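Local coordinates for protein lipolytic enzyme (Clostridium thermocellum, PDB 2VPT) that is the catalytic domain of a cellulosomal family 3 carbohydrate esterase, an acetylxylan esterase that hydrolyses acetyl ester groups on xylan, at residues Gly12-Glu17 with Gly176-Glu181; Glu30-Leu35 with Ile42-Ser47; Gln48-Ser53 with Lys58-His63. All blocks are in the same frame, centred on the assembly; numbering follows the deposited sequence.

Overall arrangement
From the N terminus, strand 5-12 runs into Gly12-Glu17, whose partner in contact 1, Gly176-Glu181, arrives only near the end of the chain, leading into the start of helix 181-203. Contact 1 thus closes a long loop that spans most of the domain, and the other two contacts lie within it. Contact 2 closes a short loop between helix 28-37 and strand 41-44; contact 3, next in series, closes the hairpin of strands 48-49 and 59-62. None cross. Contacts 2 and 3 lie about 10 Å apart between centres and share the calcium ion, while contact 3 meets contact 1 where Glu61 and His63 pair with Gly12.

Contact 1. Residues Gly12-Glu17 with Gly176-Glu181; sequences GDSCTE and GLHLSE
Ser14 and His178 meet through a single hydrogen bond, 2.7 Å from OG to NE2, in a geometry that fits the Ser-His-Asp triad of SGNH (GDSL) hydrolases. The sequence agrees: Ser14 belongs to a Gly-Asp-Ser motif, and His178 lies toward the C-terminal end of the domain, in the Asp-x-x-His motif of this family. Ser14 OG comes to the edge of the imidazole, close to the ring plane, the direction in which an imidazole nitrogen donates or accepts. On the serine, chi1 of 51° sets OG between the backbone N and the carbonyl carbon and aims it at the ring. Behind the histidine, ND1 is bonded to Asp175 OD2, so both ring nitrogens are held and the ring cannot easily turn; this is consistent with a charge relay.

The serine side is the tightly built one. Asp13 caps helix 14-17: its OD1 accepts from Cys15 N at 3.0 Å, while OD2 bonds to Tyr128 OH. Its carbonyl O also takes two donors, Thr16 N and Glu17 N, starting the helix that presents Ser14. The outer end of the histidine loop is more open: Gly176, with a positive phi of 77°, is exposed and Leu177 only partly covered, while His178 itself is buried, with Trp174 of the second subunit laying its ring obliquely against it. At the end of strand 5-12 glycine suits for another reason: the room beside Gly12 is taken by Thr16 OG1, 3.7 Å from Gly12 CA.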
loop_
_atom_site.group_PDB
_atom_site.type_symbol
_atom_site.label_atom_id
_atom_site.label_comp_id
_atom_site.label_asym_id
_atom_site.label_seq_id
_atom_site.Cartn_x
_atom_site.Cartn_y
_atom_site.Cartn_z
ATOM N N GLY A 12 -1.333 -12.089 2.954
ATOM C CA GLY A 12 -0.048 -12.056 3.605
ATOM C C GLY A 12 0.219 -10.772 4.336
ATOM O O GLY A 12 -0.716 -10.047 4.740
ATOM N N ASP A 13 1.514 -10.506 4.498
ATOM C CA ASP A 13 2.022 -9.377 5.265
ATOM C C ASP A 13 2.644 -8.341 4.327
ATOM O O ASP A 13 2.166 -8.180 3.202
ATOM C CB ASP A 13 2.963 -9.891 6.376
ATOM C CG ASP A 13 4.099 -10.739 5.860
ATOM O OD1 ASP A 13 4.528 -10.574 4.686
ATOM O OD2 ASP A 13 4.580 -11.600 6.638
ATOM N N SER A 14 3.678 -7.626 4.742
ATOM C CA SER A 14 4.232 -6.597 3.871
ATOM C C SER A 14 4.860 -7.174 2.613
ATOM O O SER A 14 5.062 -6.437 1.655
ATOM C CB SER A 14 5.233 -5.702 4.570
ATOM O OG SER A 14 6.186 -6.464 5.217
ATOM N N CYS A 15 5.198 -8.465 2.621
ATOM C CA CYS A 15 5.757 -9.100 1.435
ATOM C C CYS A 15 4.718 -9.333 0.355
ATOM O O CYS A 15 5.077 -9.505 -0.808
ATOM C CB CYS A 15 6.450 -10.413 1.778
ATOM S SG CYS A 15 7.804 -10.288 2.949
ATOM N N THR A 16 3.444 -9.370 0.736
ATOM C CA THR A 16 2.322 -9.463 -0.204
ATOM C C THR A 16 1.756 -8.090 -0.553
ATOM O O THR A 16 1.390 -7.837 -1.712
ATOM C CB THR A 16 1.239 -10.415 0.347
ATOM O OG1 THR A 16 1.808 -11.729 0.470
ATOM C CG2 THR A 16 0.020 -10.472 -0.574
ATOM N N GLU A 17 1.684 -7.189 0.425
ATOM C CA GLU A 17 1.277 -5.820 0.133
ATOM C C GLU A 17 2.306 -5.140 -0.761
ATOM O O GLU A 17 1.937 -4.364 -1.651
ATOM C CB GLU A 17 1.016 -5.025 1.412
ATOM C CG GLU A 17 0.387 -3.652 1.151
ATOM C CD GLU A 17 -0.279 -3.045 2.372
ATOM O OE1 GLU A 17 0.155 -3.323 3.514
ATOM O OE2 GLU A 17 -1.237 -2.280 2.162
ATOM N N GLY A 176 16.573 -2.128 3.293
ATOM C CA GLY A 176 17.443 -3.138 3.878
ATOM C C GLY A 176 16.762 -4.393 4.376
ATOM O O GLY A 176 17.421 -5.262 4.928
ATOM N N LEU A 177 15.452 -4.516 4.154
ATOM C CA LEU A 177 14.676 -5.645 4.684
ATOM C C LEU A 177 13.774 -6.293 3.628
ATOM O O LEU A 177 13.780 -7.519 3.449
ATOM C CB LEU A 177 13.821 -5.154 5.849
ATOM C CG LEU A 177 12.869 -6.121 6.541
ATOM C CD1 LEU A 177 13.628 -7.293 7.155
ATOM C CD2 LEU A 177 12.072 -5.375 7.599
ATOM N N HIS A 178 12.979 -5.462 2.961
ATOM C CA HIS A 178 12.040 -5.925 1.958
ATOM C C HIS A 178 12.706 -6.061 0.606
ATOM O O HIS A 178 13.744 -5.452 0.337
ATOM C CB HIS A 178 10.866 -4.957 1.850
ATOM C CG HIS A 178 10.016 -4.927 3.077
ATOM N ND1 HIS A 178 10.097 -3.916 4.005
ATOM C CD2 HIS A 178 9.090 -5.796 3.540
ATOM C CE1 HIS A 178 9.242 -4.159 4.987
ATOM N NE2 HIS A 178 8.625 -5.297 4.733
ATOM N N LEU A 179 12.084 -6.870 -0.236
ATOM C CA LEU A 179 12.597 -7.134 -1.570
ATOM C C LEU A 179 12.584 -5.901 -2.470
ATOM O O LEU A 179 11.720 -5.035 -2.357
ATOM C CB LEU A 179 11.781 -8.254 -2.233
ATOM C CG LEU A 179 11.886 -9.644 -1.605
ATOM C CD1 LEU A 179 10.780 -10.512 -2.155
ATOM C CD2 LEU A 179 13.267 -10.276 -1.821
ATOM N N SER A 180 13.557 -5.858 -3.380
ATOM C CA SER A 180 13.557 -4.930 -4.498
ATOM C C SER A 180 12.616 -5.408 -5.598
ATOM O O SER A 180 12.070 -6.514 -5.542
ATOM C CB SER A 180 14.957 -4.877 -5.088
ATOM O OG SER A 180 15.281 -6.157 -5.605
ATOM N N GLU A 181 12.449 -4.598 -6.642
ATOM C CA GLU A 181 11.680 -5.017 -7.799
ATOM C C GLU A 181 12.240 -6.312 -8.404
ATOM O O GLU A 181 11.490 -7.216 -8.768
ATOM C CB GLU A 181 11.675 -3.886 -8.830
ATOM C CG GLU A 181 10.658 -3.999 -9.923
ATOM C CD GLU A 181 10.507 -2.670 -10.659
ATOM O OE1 GLU A 181 11.534 -2.139 -11.120
ATOM O OE2 GLU A 181 9.377 -2.139 -10.752
#

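Contact 2. Residues Glu30-Leu35 with Ile42-Ser47; sequences ELYRLL and IDFVGS. With CA (calcium ion), chain B.
Tyr32 lays the edge of its ring against Ile42, CE1 standing 3.4 Å from Ile42 O and 4.0 Å from Ile42 CB. Further back along the same ring, CD1 comes to 3.9 Å from Phe44 CE2. The two ring planes are inclined at 47°, an oblique pairing. Leu35 completes the first shell, its CB reaching 3.8 Å from Ile42 CG1, with the two aliphatic chains crossing at roughly a right angle.

Tyrosine suits this margin because its ring is apolar where it packs and polar at its end. With CG anti to the backbone N (chi1 -169°), the ring runs along Ile42 and its hydroxyl reaches a water that accepts from Tyr32 OH at 2.8 Å and donates to Ile42 O.

The partners are positioned by a beta-alpha-beta crossover: helix 28-37 links strand 5-12 to its parallel neighbour 41-44 and runs nearly antiparallel to the latter. Strand alternation turns Ile42 and Phe44 toward the helix and Asp43 away from it. There Asp43 OD1 and Phe44 O, the latter at 2.3 Å, bind the calcium ion with Asp57, Asp59 and two waters. The shell is all oxygen, as calcium prefers, and three of its residues are aspartates, whose clustered negative charge the ion should largely offset. Phe44 therefore joins two chemistries, its ring held in the apolar layer and its carbonyl on the metal.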
loop_
_atom_site.group_PDB
_atom_site.type_symbol
_atom_site.label_atom_id
_atom_site.label_comp_id
_atom_site.label_asym_id
_atom_site.label_seq_id
_atom_site.Cartn_x
_atom_site.Cartn_y
_atom_site.Cartn_z
ATOM N N GLU A 30 4.613 -9.156 -11.571
ATOM C CA GLU A 30 5.235 -10.114 -12.493
ATOM C C GLU A 30 4.427 -11.403 -12.592
ATOM O O GLU A 30 4.315 -11.995 -13.664
ATOM C CB GLU A 30 6.677 -10.373 -12.081
ATOM C CG GLU A 30 7.461 -11.354 -12.947
ATOM C CD GLU A 30 7.685 -10.864 -14.360
ATOM O OE1 GLU A 30 7.626 -9.637 -14.605
ATOM O OE2 GLU A 30 7.945 -11.726 -15.234
ATOM N N LEU A 31 3.850 -11.872 -11.488
ATOM C CA LEU A 31 3.121 -13.123 -11.564
ATOM C C LEU A 31 1.874 -12.978 -12.430
ATOM O O LEU A 31 1.535 -13.894 -13.184
ATOM C CB LEU A 31 2.753 -13.649 -10.172
ATOM C CG LEU A 31 2.081 -15.021 -10.136
ATOM C CD1 LEU A 31 2.963 -16.092 -10.777
ATOM C CD2 LEU A 31 1.764 -15.393 -8.703
ATOM N N TYR A 32 1.194 -11.831 -12.353
ATOM C CA TYR A 32 0.033 -11.599 -13.208
ATOM C C TYR A 32 0.431 -11.690 -14.680
ATOM O O TYR A 32 -0.311 -12.278 -15.481
ATOM C CB TYR A 32 -0.604 -10.237 -12.904
ATOM C CG TYR A 32 -1.946 -10.049 -13.564
ATOM C CD1 TYR A 32 -3.092 -10.587 -13.011
ATOM C CD2 TYR A 32 -2.057 -9.381 -14.776
ATOM C CE1 TYR A 32 -4.319 -10.458 -13.612
ATOM C CE2 TYR A 32 -3.277 -9.237 -15.382
ATOM C CZ TYR A 32 -4.407 -9.770 -14.811
ATOM O OH TYR A 32 -5.648 -9.639 -15.397
ATOM N N ARG A 33 1.584 -11.130 -15.012
ATOM C CA ARG A 33 2.123 -11.224 -16.379
ATOM C C ARG A 33 2.349 -12.670 -16.774
ATOM O O ARG A 33 1.901 -13.109 -17.835
ATOM C CB ARG A 33 3.450 -10.482 -16.512
ATOM C CG ARG A 33 3.342 -8.973 -16.428
ATOM C CD ARG A 33 4.614 -8.279 -16.829
ATOM N NE ARG A 33 4.865 -8.413 -18.267
ATOM C CZ ARG A 33 5.822 -7.771 -18.943
ATOM N NH1 ARG A 33 6.653 -6.933 -18.334
ATOM N NH2 ARG A 33 5.948 -7.982 -20.248
ATOM N N LEU A 34 3.052 -13.420 -15.922
ATOM C CA LEU A 34 3.420 -14.787 -16.286
ATOM C C LEU A 34 2.204 -15.661 -16.465
ATOM O O LEU A 34 2.145 -16.459 -17.399
ATOM C CB LEU A 34 4.350 -15.399 -15.230
ATOM C CG LEU A 34 5.725 -14.770 -15.034
ATOM C CD1 LEU A 34 6.430 -15.282 -13.769
ATOM C CD2 LEU A 34 6.606 -14.974 -16.278
ATOM N N LEU A 35 1.228 -15.534 -15.580
ATOM C CA LEU A 35 0.032 -16.353 -15.643
ATOM C C LEU A 35 -0.818 -16.003 -16.856
ATOM O O LEU A 35 -1.367 -16.893 -17.510
ATOM C CB LEU A 35 -0.790 -16.243 -14.360
ATOM C CG LEU A 35 -0.141 -16.812 -13.102
ATOM C CD1 LEU A 35 -1.040 -16.498 -11.908
ATOM C CD2 LEU A 35 0.124 -18.306 -13.222
ATOM N N ILE A 42 -6.915 -14.620 -15.006
ATOM C CA ILE A 42 -6.716 -14.466 -13.560
ATOM C C ILE A 42 -7.433 -13.226 -13.055
ATOM O O ILE A 42 -7.310 -12.146 -13.643
ATOM C CB ILE A 42 -5.203 -14.341 -13.234
ATOM C CG1 ILE A 42 -4.449 -15.577 -13.717
ATOM C CG2 ILE A 42 -4.980 -14.112 -11.736
ATOM C CD1 ILE A 42 -4.941 -16.906 -13.159
ATOM N N ASP A 43 -8.168 -13.391 -11.967
ATOM C CA ASP A 43 -8.742 -12.289 -11.211
ATOM C C ASP A 43 -8.141 -12.353 -9.801
ATOM O O ASP A 43 -8.484 -13.221 -9.003
ATOM C CB ASP A 43 -10.266 -12.430 -11.167
ATOM C CG ASP A 43 -10.965 -11.263 -10.509
ATOM O OD1 ASP A 43 -10.309 -10.245 -10.171
ATOM O OD2 ASP A 43 -12.199 -11.375 -10.316
ATOM N N PHE A 44 -7.204 -11.456 -9.510
ATOM C CA PHE A 44 -6.743 -11.294 -8.140
ATOM C C PHE A 44 -7.870 -10.651 -7.360
ATOM O O PHE A 44 -8.457 -9.665 -7.807
ATOM C CB PHE A 44 -5.487 -10.428 -8.056
ATOM C CG PHE A 44 -4.189 -11.139 -8.386
ATOM C CD1 PHE A 44 -3.919 -12.420 -7.919
ATOM C CD2 PHE A 44 -3.185 -10.480 -9.090
ATOM C CE1 PHE A 44 -2.709 -13.026 -8.201
ATOM C CE2 PHE A 44 -1.966 -11.084 -9.348
ATOM C CZ PHE A 44 -1.728 -12.360 -8.915
ATOM N N VAL A 45 -8.195 -11.200 -6.196
ATOM C CA VAL A 45 -9.255 -10.676 -5.372
ATOM C C VAL A 45 -8.794 -10.328 -3.961
ATOM O O VAL A 45 -7.851 -10.908 -3.426
ATOM C CB VAL A 45 -10.471 -11.658 -5.336
ATOM C CG1 VAL A 45 -11.035 -11.890 -6.742
ATOM C CG2 VAL A 45 -10.110 -12.990 -4.671
ATOM N N GLY A 46 -9.503 -9.390 -3.357
ATOM C CA GLY A 46 -9.179 -8.881 -2.030
ATOM C C GLY A 46 -9.591 -7.428 -1.926
ATOM O O GLY A 46 -9.830 -6.778 -2.950
ATOM N N SER A 47 -9.723 -6.900 -0.716
ATOM C CA SER A 47 -10.201 -5.527 -0.588
ATOM C C SER A 47 -9.089 -4.486 -0.675
ATOM O O SER A 47 -9.360 -3.329 -1.024
ATOM C CB SER A 47 -11.056 -5.326 0.664
ATOM O OG SER A 47 -12.231 -6.116 0.572
HETATM CA CA CA B . -9.362 -8.257 -9.352
HETATM O O HOH W 1 -7.972 -9.385 -13.791
HETATM O O HOH W 2 -10.074 -6.809 -11.018
HETATM O O HOH W 3 -11.463 -8.114 -8.207
#

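Contact 3. Residues Gln48-Ser53 with Lys58-His63; sequences QRSGPS and KDHEGH. With CA (calcium ion), chain B.
Ser50 OG is gripped by two partners: His60 NE2, which donates to it at 2.9 Å, and Met24 O. The other ring nitrogen of His60, ND1, accepts from Gly62 N, which lies in the ring plane, so histidine suits a place needing donor and acceptor in one flat group. Gln48 CB sits over a face of the same ring, 3.5 Å from its centroid, in a CH-pi contact. Bent at chi2 (-82°), the Gln48 side chain turns its amide along the opposing strand, where NE2 donates almost straight to Gly62 O at 2.9 Å. That amide also stacks on the His63 ring, the two planes 10° apart.

The backbone is a beta hairpin, with Gln48 and His60 a hydrogen-bonded pair, Arg49 and Asp59 the non-hydrogen-bonded one, and Ser50 N bonded to Lys58 O. The aliphatic chain of Lys58 runs along Ser50-Pro52, CE 3.3 Å from Pro52 O, and its NZ bonds Leu55 O and reaches Ser53 O through a water. Asp59 gives OD2 to the calcium ion, while OD1 lies over a face of the Arg49 guanidinium in a salt bridge; Arg49 has two conformers, so its geometry is doubtful.

Strand 59-62 lies between strand 48-49 and the parallel strand 5-12. Glu17 of helix 14-17 packs on Gln48 and His60, Arg28 of helix 28-37 touches His60, and Arg49 makes backbone hydrogen bonds to the second subunit.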
loop_
_atom_site.group_PDB
_atom_site.type_symbol
_atom_site.label_atom_id
_atom_site.label_comp_id
_atom_site.label_asym_id
_atom_site.label_seq_id
_atom_site.Cartn_x
_atom_site.Cartn_y
_atom_site.Cartn_z
ATOM N N GLN A 48 -7.837 -4.875 -0.407
ATOM C CA GLN A 48 -6.720 -3.932 -0.560
ATOM C C GLN A 48 -6.530 -3.661 -2.040
ATOM O O GLN A 48 -6.920 -4.477 -2.870
ATOM C CB GLN A 48 -5.422 -4.525 -0.036
ATOM C CG GLN A 48 -5.444 -4.970 1.426
ATOM C CD GLN A 48 -5.233 -3.844 2.374
ATOM O OE1 GLN A 48 -6.120 -3.000 2.562
ATOM N NE2 GLN A 48 -4.054 -3.802 2.979
ATOM N N ARG A 49 -5.949 -2.518 -2.387
ATOM C CA ARG A 49 -5.617 -2.253 -3.790
ATOM C C ARG A 49 -4.364 -1.400 -3.854
ATOM O O ARG A 49 -4.318 -0.282 -3.341
ATOM C CB ARG A 49 -6.806 -1.631 -4.546
ATOM C CG ARG A 49 -6.577 -1.410 -6.051
ATOM C CD ARG A 49 -7.792 -1.724 -6.993
ATOM N NE ARG A 49 -9.129 -1.563 -6.422
ATOM C CZ ARG A 49 -10.255 -2.139 -6.870
ATOM N NH1 ARG A 49 -10.256 -2.972 -7.906
ATOM N NH2 ARG A 49 -11.404 -1.898 -6.255
ATOM N N SER A 50 -3.329 -1.962 -4.474
ATOM C CA SER A 50 -2.063 -1.274 -4.620
ATOM C C SER A 50 -1.240 -1.907 -5.719
ATOM O O SER A 50 -1.376 -3.098 -5.997
ATOM C CB SER A 50 -1.261 -1.290 -3.319
ATOM O OG SER A 50 -0.813 -2.584 -2.950
ATOM N N GLY A 51 -0.356 -1.116 -6.308
ATOM C CA GLY A 51 0.514 -1.615 -7.333
ATOM C C GLY A 51 0.934 -0.523 -8.284
ATOM O O GLY A 51 0.368 0.566 -8.271
ATOM N N PRO A 52 1.890 -0.830 -9.164
ATOM C CA PRO A 52 2.281 0.114 -10.202
ATOM C C PRO A 52 1.198 0.210 -11.257
ATOM O O PRO A 52 0.345 -0.659 -11.359
ATOM C CB PRO A 52 3.519 -0.536 -10.795
ATOM C CG PRO A 52 3.309 -1.998 -10.606
ATOM C CD PRO A 52 2.613 -2.115 -9.272
ATOM N N SER A 53 1.262 1.267 -12.066
ATOM C CA SER A 53 0.312 1.450 -13.158
ATOM C C SER A 53 0.252 0.249 -14.107
ATOM O O SER A 53 -0.796 -0.047 -14.676
ATOM C CB SER A 53 0.633 2.738 -13.935
ATOM O OG SER A 53 0.040 3.846 -13.286
ATOM N N LYS A 58 -4.929 -4.974 -9.280
ATOM C CA LYS A 58 -4.162 -4.558 -8.110
ATOM C C LYS A 58 -4.806 -5.006 -6.789
ATOM O O LYS A 58 -4.348 -4.613 -5.703
ATOM C CB LYS A 58 -4.006 -3.035 -8.121
ATOM C CG LYS A 58 -3.249 -2.496 -9.337
ATOM C CD LYS A 58 -3.367 -0.951 -9.454
ATOM C CE LYS A 58 -2.880 -0.383 -10.813
ATOM N NZ LYS A 58 -3.773 -0.729 -11.932
ATOM N N ASP A 59 -5.839 -5.843 -6.863
ATOM C CA ASP A 59 -6.541 -6.288 -5.661
ATOM C C ASP A 59 -5.755 -7.344 -4.899
ATOM O O ASP A 59 -5.116 -8.204 -5.498
ATOM C CB ASP A 59 -7.902 -6.864 -6.025
ATOM C CG ASP A 59 -8.721 -5.916 -6.869
ATOM O OD1 ASP A 59 -8.826 -4.719 -6.521
ATOM O OD2 ASP A 59 -9.251 -6.376 -7.903
ATOM N N HIS A 60 -5.814 -7.289 -3.573
ATOM C CA HIS A 60 -5.107 -8.286 -2.756
ATOM C C HIS A 60 -5.560 -8.224 -1.299
ATOM O O HIS A 60 -6.355 -7.363 -0.921
ATOM C CB HIS A 60 -3.593 -8.095 -2.846
ATOM C CG HIS A 60 -3.099 -6.794 -2.300
ATOM N ND1 HIS A 60 -2.809 -6.605 -0.962
ATOM C CD2 HIS A 60 -2.837 -5.612 -2.910
ATOM C CE1 HIS A 60 -2.384 -5.365 -0.779
ATOM N NE2 HIS A 60 -2.389 -4.741 -1.949
ATOM N N GLU A 61 -5.038 -9.149 -0.484
ATOM C CA GLU A 61 -5.227 -9.124 0.984
ATOM C C GLU A 61 -3.878 -9.240 1.697
ATOM O O GLU A 61 -3.704 -10.031 2.643
ATOM C CB GLU A 61 -6.178 -10.216 1.477
ATOM C CG GLU A 61 -7.637 -9.980 1.219
ATOM C CD GLU A 61 -8.280 -8.805 1.924
ATOM O OE1 GLU A 61 -7.710 -8.095 2.802
ATOM O OE2 GLU A 61 -9.407 -8.511 1.511
ATOM N N GLY A 62 -2.925 -8.435 1.243
ATOM C CA GLY A 62 -1.651 -8.250 1.912
ATOM C C GLY A 62 -1.753 -7.096 2.882
ATOM O O GLY A 62 -2.223 -6.015 2.522
ATOM N N HIS A 63 -1.314 -7.332 4.119
ATOM C CA HIS A 63 -1.396 -6.353 5.195
ATOM C C HIS A 63 -0.055 -6.202 5.892
ATOM O O HIS A 63 0.335 -7.051 6.697
ATOM C CB HIS A 63 -2.458 -6.805 6.202
ATOM C CG HIS A 63 -3.843 -6.745 5.656
ATOM N ND1 HIS A 63 -4.420 -7.742 4.890
ATOM C CD2 HIS A 63 -4.747 -5.744 5.705
ATOM C CE1 HIS A 63 -5.620 -7.339 4.502
ATOM N NE2 HIS A 63 -5.853 -6.151 5.018
HETATM CA CA CA B . -9.362 -8.257 -9.352
HETATM O O HOH W 4 -7.757 -4.024 -9.653
HETATM O O HOH W 5 -3.213 0.941 -13.994
HETATM O O HOH W 2 -10.074 -6.809 -11.018
HETATM O O HOH W 3 -11.463 -8.114 -8.207
#